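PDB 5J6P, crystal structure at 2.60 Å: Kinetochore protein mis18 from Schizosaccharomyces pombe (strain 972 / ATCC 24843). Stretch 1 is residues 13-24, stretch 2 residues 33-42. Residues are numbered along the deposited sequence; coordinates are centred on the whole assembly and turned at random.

Stretch 1, residues 13-24: FQIVGDSNAWVI
Stretch 2 33-42: TLSDAVENSV

How do the two backbones run past each other? They are antiparallel: residues 15-18 and 22-24 of the first stretch are strands, while the second enters as strand at 33-34 and continues as loop. Trp22 faces Leu34 as a non-hydrogen-bonded pair, CA to CA 4.6 Å, and Ile24 faces Thr33 as a hydrogen-bonded pair, 5.5 Å. The register shifts by one between them, a beta bulge in which Val23 (phi/psi -130/-65) departs from the extended conformation. Farther along, the CA atoms of Gly17 and Ala37 lie 4.8 Å apart, and those of Val16 and Val38 5.3 Å.

Which backbone hydrogen bonds hold this register? Thr33 N donates to Ile24 O at 3.0 Å, and Val23 N reaches Thr33 O at 3.2 Å in a weak bond, bent to 130° at the hydrogen. Nearly straight, at 171°, is the bond from Ser35 N to Ala21 O, 2.9 Å. Beyond the turn, Val38 N donates to Val16 O at 2.8 Å and 161°. Between these last two bonds the first chain turns: Trp22 N bonds to Ser19 O at 2.9 Å, and Asp18, chi1 p, points away from the second stretch and accepts a weak bond at OD1 from Asn20 N, 2.8 Å.

What gathers around Ala21? Its carbonyl oxygen also accepts from Ser35 OG at 3.1 Å, with Ser35 in the p rotamer, and has a CA-H...O contact with Leu34 CA at 3.4 Å. The methyl points toward the second stretch, with Ala21 CB 3.9 Å from Asp36 CB. Val23, chi1 t, also points toward it and brings CG2 to 3.7 Å from Ser35 CB.

How do the larger side chains pack? Trp22 (chi1 t, chi2 -81°) and Leu34 (chi1 -97°, chi2 p) share one sheet face, Trp22 CE3 lying 4.4 Å from Leu34 CD1 in an oblique approach. Ile24, t then p, and Thr33, m, share the other, with Ile24 CG2 3.9 Å from Thr33 CB. Leu34 CD2 comes within 4.3 Å of Gly17 CA; a CB on Gly17 would sit a tight 3.1 Å from that methyl.

What closes the far end? Val38, chi1 t, points toward the first stretch, and its CG2 lies 4.3 Å from Ile15 CG2, although the end of the Ile15 side chain (m, t) leads away. Ser41, chi1 p, points toward the first stretch, yet its OG donates to Val38 O within its own loop at 2.7 Å while lying 4.1 Å from Val16 CB.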

# COMPACT_ATOMS: atom_id res chain seq x y z
N PHE A 13 -7.16 4.58 -0.62
CA PHE A 13 -5.95 3.72 -0.69
C PHE A 13 -4.62 4.44 -0.42
O PHE A 13 -3.54 3.92 -0.70
CB PHE A 13 -5.87 2.94 -2.00
CG PHE A 13 -6.87 1.82 -2.16
CD1 PHE A 13 -7.70 1.38 -1.14
CD2 PHE A 13 -6.91 1.14 -3.38
CE1 PHE A 13 -8.57 0.34 -1.33
CE2 PHE A 13 -7.77 0.09 -3.57
CZ PHE A 13 -8.62 -0.31 -2.54
N GLN A 14 -4.67 5.63 0.14
CA GLN A 14 -3.45 6.25 0.56
C GLN A 14 -2.82 5.44 1.68
O GLN A 14 -3.49 5.09 2.65
CB GLN A 14 -3.70 7.67 1.05
CG GLN A 14 -2.39 8.32 1.47
CD GLN A 14 -2.52 9.79 1.77
OE1 GLN A 14 -3.55 10.29 2.31
NE2 GLN A 14 -1.45 10.50 1.49
N ILE A 15 -1.53 5.17 1.56
CA ILE A 15 -0.82 4.46 2.62
C ILE A 15 -0.54 5.46 3.71
O ILE A 15 0.05 6.49 3.43
CB ILE A 15 0.50 3.86 2.13
CG1 ILE A 15 0.20 2.65 1.27
CG2 ILE A 15 1.40 3.48 3.30
CD1 ILE A 15 1.34 2.25 0.35
N VAL A 16 -0.93 5.12 4.94
CA VAL A 16 -0.73 5.98 6.11
C VAL A 16 0.39 5.49 7.04
O VAL A 16 1.00 6.28 7.76
CB VAL A 16 -2.05 6.16 6.88
CG1 VAL A 16 -3.14 6.72 5.96
CG2 VAL A 16 -2.51 4.85 7.53
N GLY A 17 0.67 4.19 7.05
CA GLY A 17 1.87 3.68 7.66
C GLY A 17 2.00 2.19 7.51
O GLY A 17 1.32 1.59 6.66
N ASP A 18 2.84 1.59 8.35
CA ASP A 18 3.08 0.14 8.33
C ASP A 18 3.26 -0.42 9.70
O ASP A 18 3.28 0.31 10.69
CB ASP A 18 4.33 -0.16 7.51
CG ASP A 18 5.52 0.55 8.05
OD1 ASP A 18 5.80 0.44 9.27
OD2 ASP A 18 6.17 1.25 7.26
N SER A 19 3.40 -1.74 9.76
CA SER A 19 3.57 -2.48 11.00
C SER A 19 4.79 -2.13 11.78
O SER A 19 4.80 -2.30 12.97
CB SER A 19 3.61 -3.98 10.76
OG SER A 19 2.30 -4.49 10.92
N ASN A 20 5.82 -1.65 11.13
CA ASN A 20 7.08 -1.42 11.82
C ASN A 20 7.08 -0.31 12.86
O ASN A 20 7.83 -0.39 13.84
CB ASN A 20 8.21 -1.32 10.80
CG ASN A 20 8.42 -2.64 10.08
OD1 ASN A 20 7.77 -3.67 10.39
ND2 ASN A 20 9.31 -2.63 9.12
N ALA A 21 6.20 0.68 12.70
CA ALA A 21 5.91 1.64 13.76
C ALA A 21 4.79 1.21 14.76
O ALA A 21 4.26 2.06 15.50
CB ALA A 21 5.58 3.00 13.17
N TRP A 22 4.45 -0.08 14.81
CA TRP A 22 3.40 -0.56 15.71
C TRP A 22 3.79 -0.36 17.17
O TRP A 22 4.98 -0.28 17.52
CB TRP A 22 3.10 -2.01 15.42
CG TRP A 22 2.08 -2.68 16.20
CD1 TRP A 22 2.23 -3.22 17.45
CD2 TRP A 22 0.77 -3.06 15.75
NE1 TRP A 22 1.07 -3.87 17.82
CE2 TRP A 22 0.16 -3.79 16.80
CE3 TRP A 22 0.05 -2.86 14.56
CZ2 TRP A 22 -1.16 -4.29 16.71
CZ3 TRP A 22 -1.28 -3.36 14.46
CH2 TRP A 22 -1.86 -4.07 15.53
N VAL A 23 2.74 -0.21 17.99
CA VAL A 23 2.84 0.11 19.41
C VAL A 23 1.99 -0.86 20.20
O VAL A 23 2.52 -1.65 20.98
CB VAL A 23 2.35 1.54 19.70
CG1 VAL A 23 2.26 1.80 21.20
CG2 VAL A 23 3.26 2.56 19.02
N ILE A 24 0.68 -0.79 19.98
CA ILE A 24 -0.30 -1.59 20.72
C ILE A 24 -1.58 -1.57 19.91
O ILE A 24 -1.65 -0.79 18.95
CB ILE A 24 -0.55 -0.94 22.10
CG1 ILE A 24 -1.53 -1.75 22.98
CG2 ILE A 24 -1.04 0.49 21.92
CD1 ILE A 24 -1.18 -3.21 23.21
N THR A 33 -2.70 1.21 17.05
CA THR A 33 -2.00 2.43 17.40
C THR A 33 -0.55 2.35 16.97
O THR A 33 0.09 1.33 17.14
CB THR A 33 -2.16 2.70 18.94
OG1 THR A 33 -3.57 2.67 19.32
CG2 THR A 33 -1.53 4.04 19.33
N LEU A 34 -0.06 3.46 16.40
CA LEU A 34 1.21 3.52 15.72
C LEU A 34 1.93 4.75 16.20
O LEU A 34 1.31 5.76 16.45
CB LEU A 34 1.00 3.68 14.19
CG LEU A 34 1.00 2.55 13.13
CD1 LEU A 34 0.10 1.36 13.46
CD2 LEU A 34 0.61 3.11 11.76
N SER A 35 3.25 4.67 16.24
CA SER A 35 4.11 5.72 16.70
C SER A 35 4.58 6.60 15.58
O SER A 35 5.30 7.60 15.80
CB SER A 35 5.35 5.10 17.36
OG SER A 35 6.13 4.38 16.41
N ASP A 36 4.25 6.20 14.35
CA ASP A 36 4.56 7.04 13.20
C ASP A 36 3.59 6.81 12.05
O ASP A 36 3.00 5.73 11.92
CB ASP A 36 6.02 6.86 12.72
CG ASP A 36 6.57 8.13 12.04
OD1 ASP A 36 5.80 9.10 11.87
OD2 ASP A 36 7.76 8.17 11.68
N ALA A 37 3.46 7.85 11.22
CA ALA A 37 2.74 7.74 9.97
C ALA A 37 3.39 8.56 8.91
O ALA A 37 4.11 9.48 9.19
CB ALA A 37 1.31 8.21 10.17
N VAL A 38 3.05 8.25 7.68
CA VAL A 38 3.59 8.99 6.54
C VAL A 38 3.32 10.48 6.68
O VAL A 38 2.22 10.89 7.03
CB VAL A 38 2.95 8.51 5.23
CG1 VAL A 38 3.50 9.33 4.06
CG2 VAL A 38 3.15 7.00 5.03
N GLU A 39 4.33 11.29 6.35
CA GLU A 39 4.29 12.69 6.75
C GLU A 39 3.03 13.40 6.31
O GLU A 39 2.23 13.84 7.15
CB GLU A 39 5.53 13.45 6.30
CG GLU A 39 6.57 13.57 7.41
CD GLU A 39 7.86 14.18 6.92
OE1 GLU A 39 7.78 15.16 6.14
OE2 GLU A 39 8.94 13.67 7.31
N ASN A 40 2.81 13.51 5.01
CA ASN A 40 1.65 14.27 4.62
C ASN A 40 0.36 13.44 4.47
O ASN A 40 -0.65 13.97 4.00
CB ASN A 40 1.99 15.18 3.45
CG ASN A 40 2.90 16.33 3.88
OD1 ASN A 40 3.97 16.55 3.31
ND2 ASN A 40 2.49 17.05 4.93
N SER A 41 0.34 12.20 4.97
CA SER A 41 -0.85 11.37 4.82
C SER A 41 -2.05 11.73 5.70
O SER A 41 -3.15 11.24 5.47
CB SER A 41 -0.52 9.92 5.08
OG SER A 41 -0.13 9.75 6.42
N VAL A 42 -1.87 12.60 6.68
CA VAL A 42 -2.80 12.64 7.81
C VAL A 42 -2.84 14.02 8.43
O VAL A 42 -1.80 14.66 8.55
CB VAL A 42 -2.39 11.47 8.78
CG1 VAL A 42 -2.01 11.93 10.17
CG2 VAL A 42 -3.47 10.42 8.81